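Local coordinates for protein methylglyoxal reductase (NADPH-dependent) (Candida albicans SC5314, PDB 6KWS) that probably reduces methylglyoxal, a reactive ketoaldehyde, using NADPH as hydride donor, at residues G63-V68 against K105-A110; A174-I179 against L189-P194. The protein carries 1 engineered substitution. All coordinates share one frame; numbering follows the deposited sequence.

Contact 1: G63-V68 against K105-A110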
# COMPACT_ATOMS: atom_id res chain seq x y z
N GLY A 63 -19.31 -0.78 13.34
CA GLY A 63 -18.95 -1.53 14.52
C GLY A 63 -18.04 -2.73 14.31
O GLY A 63 -17.84 -3.50 15.26
N ALA A 64 -17.48 -2.91 13.11
CA ALA A 64 -16.64 -4.08 12.86
C ALA A 64 -15.51 -4.21 13.87
O ALA A 64 -15.17 -5.33 14.29
CB ALA A 64 -16.07 -4.02 11.44
N PHE A 65 -14.94 -3.09 14.31
CA PHE A 65 -13.76 -3.09 15.15
C PHE A 65 -14.05 -2.81 16.63
O PHE A 65 -13.10 -2.55 17.39
CB PHE A 65 -12.73 -2.08 14.62
CG PHE A 65 -12.04 -2.52 13.35
CD1 PHE A 65 -12.51 -2.12 12.10
CD2 PHE A 65 -10.92 -3.34 13.41
CE1 PHE A 65 -11.89 -2.53 10.94
CE2 PHE A 65 -10.29 -3.74 12.25
CZ PHE A 65 -10.78 -3.34 11.01
N ASP A 66 -15.31 -2.85 17.07
CA ASP A 66 -15.61 -2.50 18.46
C ASP A 66 -15.14 -3.58 19.41
O ASP A 66 -14.40 -3.31 20.37
CB ASP A 66 -17.11 -2.28 18.64
CG ASP A 66 -17.65 -1.28 17.68
OD1 ASP A 66 -16.99 -1.09 16.64
OD2 ASP A 66 -18.74 -0.70 17.92
N LYS A 67 -15.56 -4.82 19.17
CA LYS A 67 -15.25 -5.91 20.08
C LYS A 67 -13.75 -6.09 20.24
O LYS A 67 -13.26 -6.31 21.36
CB LYS A 67 -15.94 -7.19 19.60
CG LYS A 67 -15.32 -8.49 20.05
CD LYS A 67 -16.08 -9.69 19.45
CE LYS A 67 -15.48 -11.03 19.91
NZ LYS A 67 -15.99 -12.20 19.15
N VAL A 68 -12.98 -5.93 19.16
CA VAL A 68 -11.53 -6.03 19.31
C VAL A 68 -10.98 -4.81 20.05
O VAL A 68 -10.05 -4.93 20.85
CB VAL A 68 -10.88 -6.22 17.93
CG1 VAL A 68 -11.36 -5.16 16.97
CG2 VAL A 68 -9.36 -6.20 18.05
N LYS A 105 -15.19 5.88 7.70
CA LYS A 105 -15.88 6.52 8.81
C LYS A 105 -16.18 5.52 9.93
O LYS A 105 -15.97 5.81 11.11
CB LYS A 105 -17.16 7.19 8.30
CG LYS A 105 -16.95 8.59 7.72
CD LYS A 105 -17.90 8.83 6.54
CE LYS A 105 -18.10 10.30 6.23
NZ LYS A 105 -19.56 10.61 6.22
N ASN A 106 -16.66 4.32 9.56
CA ASN A 106 -16.96 3.29 10.55
C ASN A 106 -15.72 2.90 11.36
O ASN A 106 -15.79 2.74 12.59
CB ASN A 106 -17.57 2.07 9.88
CG ASN A 106 -18.98 2.32 9.33
OD1 ASN A 106 -19.71 3.19 9.82
ND2 ASN A 106 -19.36 1.56 8.30
N VAL A 107 -14.57 2.75 10.69
CA VAL A 107 -13.34 2.36 11.39
C VAL A 107 -12.96 3.43 12.41
O VAL A 107 -12.71 3.14 13.58
CB VAL A 107 -12.21 2.10 10.38
CG1 VAL A 107 -10.89 1.83 11.08
CG2 VAL A 107 -12.55 0.97 9.46
N LEU A 108 -12.89 4.69 11.96
CA LEU A 108 -12.51 5.77 12.86
C LEU A 108 -13.55 5.98 13.96
O LEU A 108 -13.20 6.32 15.10
CB LEU A 108 -12.31 7.06 12.07
CG LEU A 108 -11.11 7.05 11.15
CD1 LEU A 108 -11.20 8.27 10.28
CD2 LEU A 108 -9.79 7.03 11.95
N GLN A 109 -14.83 5.78 13.63
CA GLN A 109 -15.86 5.87 14.67
C GLN A 109 -15.62 4.85 15.78
O GLN A 109 -15.69 5.18 16.97
CB GLN A 109 -17.25 5.71 14.07
CG GLN A 109 -18.35 6.00 15.08
CD GLN A 109 -18.65 7.48 15.20
OE1 GLN A 109 -18.81 8.17 14.19
NE2 GLN A 109 -18.68 7.99 16.44
N ALA A 110 -15.30 3.60 15.42
CA ALA A 110 -15.00 2.61 16.46
C ALA A 110 -13.82 3.06 17.31
O ALA A 110 -13.86 2.96 18.54
CB ALA A 110 -14.74 1.24 15.84

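Contact 2: A174-I179 against L189-P194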
# COMPACT_ATOMS: atom_id res chain seq x y z
N ALA A 174 -12.28 11.36 3.64
CA ALA A 174 -13.20 11.07 4.73
C ALA A 174 -12.47 10.97 6.07
O ALA A 174 -13.00 11.40 7.10
CB ALA A 174 -13.95 9.78 4.41
N ALA A 175 -11.26 10.40 6.08
CA ALA A 175 -10.50 10.29 7.32
C ALA A 175 -10.15 11.66 7.89
O ALA A 175 -10.30 11.90 9.09
CB ALA A 175 -9.24 9.47 7.10
N TRP A 176 -9.64 12.57 7.04
CA TRP A 176 -9.29 13.89 7.54
C TRP A 176 -10.53 14.67 7.94
O TRP A 176 -10.50 15.40 8.95
CB TRP A 176 -8.49 14.68 6.50
CG TRP A 176 -7.14 14.11 6.23
CD1 TRP A 176 -6.72 13.54 5.07
CD2 TRP A 176 -6.04 14.02 7.15
NE1 TRP A 176 -5.43 13.12 5.19
CE2 TRP A 176 -4.99 13.40 6.46
CE3 TRP A 176 -5.85 14.41 8.47
CZ2 TRP A 176 -3.75 13.15 7.06
CZ3 TRP A 176 -4.62 14.17 9.07
CH2 TRP A 176 -3.58 13.55 8.35
N ASP A 177 -11.62 14.52 7.19
CA ASP A 177 -12.89 15.08 7.63
C ASP A 177 -13.22 14.61 9.04
O ASP A 177 -13.65 15.40 9.88
CB ASP A 177 -14.03 14.74 6.67
CG ASP A 177 -13.96 15.52 5.37
OD1 ASP A 177 -14.82 15.28 4.48
OD2 ASP A 177 -13.04 16.37 5.23
N PHE A 178 -12.99 13.33 9.32
CA PHE A 178 -13.43 12.80 10.61
C PHE A 178 -12.70 13.49 11.74
O PHE A 178 -13.33 13.97 12.69
CB PHE A 178 -13.22 11.30 10.68
CG PHE A 178 -13.71 10.70 11.97
CD1 PHE A 178 -12.94 10.76 13.13
CD2 PHE A 178 -14.96 10.10 12.04
CE1 PHE A 178 -13.40 10.23 14.32
CE2 PHE A 178 -15.42 9.56 13.23
CZ PHE A 178 -14.64 9.63 14.37
N ILE A 179 -11.38 13.55 11.67
CA ILE A 179 -10.66 14.08 12.82
C ILE A 179 -10.77 15.60 12.87
O ILE A 179 -10.70 16.20 13.95
CB ILE A 179 -9.19 13.63 12.80
CG1 ILE A 179 -8.50 14.15 11.56
CG2 ILE A 179 -9.13 12.10 12.85
CD1 ILE A 179 -7.21 14.86 11.84
N LEU A 189 -3.43 11.19 13.56
CA LEU A 189 -3.61 10.36 12.38
C LEU A 189 -2.52 10.67 11.37
O LEU A 189 -2.25 11.84 11.07
CB LEU A 189 -4.99 10.59 11.75
CG LEU A 189 -5.19 9.87 10.42
CD1 LEU A 189 -5.89 8.58 10.65
CD2 LEU A 189 -6.00 10.74 9.49
N SER A 190 -1.90 9.63 10.84
CA SER A 190 -0.97 9.77 9.74
C SER A 190 -1.42 8.93 8.56
O SER A 190 -2.24 8.00 8.68
CB SER A 190 0.45 9.35 10.15
OG SER A 190 0.94 10.22 11.14
N THR A 191 -0.85 9.25 7.41
CA THR A 191 -1.30 8.67 6.16
C THR A 191 -0.06 8.26 5.37
O THR A 191 0.91 9.02 5.32
CB THR A 191 -2.18 9.70 5.43
OG1 THR A 191 -3.56 9.43 5.71
CG2 THR A 191 -1.97 9.66 4.02
N ILE A 192 -0.08 7.05 4.82
CA ILE A 192 0.99 6.53 3.97
C ILE A 192 0.45 6.42 2.55
O ILE A 192 -0.45 5.61 2.29
CB ILE A 192 1.47 5.16 4.48
CG1 ILE A 192 1.84 5.25 5.96
CG2 ILE A 192 2.65 4.67 3.66
CD1 ILE A 192 3.14 6.01 6.20
N ASN A 193 0.97 7.22 1.61
CA ASN A 193 0.47 7.23 0.23
C ASN A 193 1.52 6.68 -0.72
O ASN A 193 2.28 7.45 -1.32
CB ASN A 193 0.07 8.63 -0.22
CG ASN A 193 -0.80 9.31 0.75
OD1 ASN A 193 -2.01 9.39 0.57
ND2 ASN A 193 -0.20 9.82 1.80
N PRO A 194 1.57 5.37 -0.93
CA PRO A 194 2.54 4.81 -1.87
C PRO A 194 2.06 4.88 -3.31
O PRO A 194 0.86 4.86 -3.59
CB PRO A 194 2.65 3.35 -1.40
CG PRO A 194 1.31 3.06 -0.86
CD PRO A 194 0.75 4.32 -0.30

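Contact 1: G63-V68 against K105-A110
Phe65 and Asp66 lean on Val107 and Ala110 where two crossover helices of the Rossmann fold, 66-71 and 92-114, lie next to each other beside the sheet. Gly63 begins the turn that leads into the first of them. Glycine, having no CB, takes up its positive phi (77°) without crowding the carbonyl oxygen before it. Its own carbonyl O then takes the backbone N of Asp66 at 3.2 Å, which curls the chain into the helix.

Phe65 follows at the N-cap position, although its side chain serves the core rather than the helix end. With CG anti to the carbonyl carbon (chi1 -73°), the ring is directed toward Val107 and Phe78 of strand 75-80. CB rests against Ala110 CB at 4.1 Å, and farther along the ring CE1 meets Val107 CG2 at 3.9 Å, the two side chains lying aslant to each other. A large flat hydrocarbon suits this place, since the side chain also touches Val59, a residue of the NADPH site, and its ring makes an edge-to-face pair with Phe78. Val107 also touches Phe78, and it is CG2 that meets Phe65. The neighbouring turn is held to the longer helix by Asn106, whose ND2 is hydrogen-bonded to Gly60 O.

Asp66 opens the helix, its CA 5.5 Å from the CA of Ala110, close enough to suit the small side chain of alanine, whose CB points at 63-68. Beside that methyl lies one carboxylate oxygen, Asp66 OD1, 3.3 Å from Ala110 CB.

Contact 2: A174-I179 against L189-P194
Trp176 lies across Leu189, its indole covering the side chain and carbonyl of Leu189. From CB the side chain leaves the helix with CG anti to the carbonyl carbon (chi1 -67°), which carries the rings over the strand. On the five-membered ring, NE1 gives its hydrogen to Glu172 OE1, one turn earlier on the same helix, so a side chain that is otherwise apolar has its one donor satisfied and its rotation steadied. At the fusion bond, CD2 already lies 4.0 Å from Leu189 CD2. Next along the benzo ring, CE3 and then CZ3 pass closer to this methyl, CZ3 at 3.7 Å. The methyl sits over the face of the six-membered ring, 3.7 Å from its centroid and only 10° off the normal, a CH-pi contact. At the far tip, CH2 meets the carbonyl oxygen Leu189 O at 3.5 Å, while CZ2, on the nitrogen side, approaches Thr191 OG1 at 4.0 Å.

Leucine suits its position because one methyl can lie over an aromatic face while still touching the helix: the same CD2 methyl packs on Ala175 CB at 4.2 Å. The small alanine side chain lets helix and strand approach closely at this point, and it also touches Ile123 of the adjacent strand 120-124. Thr191, two residues on and therefore on the same face of the strand as Leu189, meets the indole obliquely near CZ2.

The axes of segments 174-179 and 189-194 run nearly antiparallel (170°), 10.1 Å apart at closest approach, the usual spacing of a helix packed on a sheet. Strand 120-124, helix 160-181 and strand 188-194 form a parallel beta-alpha-beta crossover unit, the repeating element of the Rossmann fold.

Overall arrangement
Contact 1 and contact 2 follow one another along the chain, and their centres are 16 Å apart. Both belong to the NAD(P)-binding Rossmann fold, whose central sheet carries strands 75-80, 120-124 and 188-194 in that order. Helix 66-71 precedes the first of these, while helices 92-114 and 160-181 make the next two connections. The contacts meet directly through the longer helices: Leu108 CD1 lies 3.6 Å from Ala175 CA. Contact 1 thus joins one helix to the next, and contact 2 seats the third on its strand. This packed layer is probably part of the scaffold carrying NADPH-site residues such as Val59 and Lys168, although no NADPH is bound to this chain.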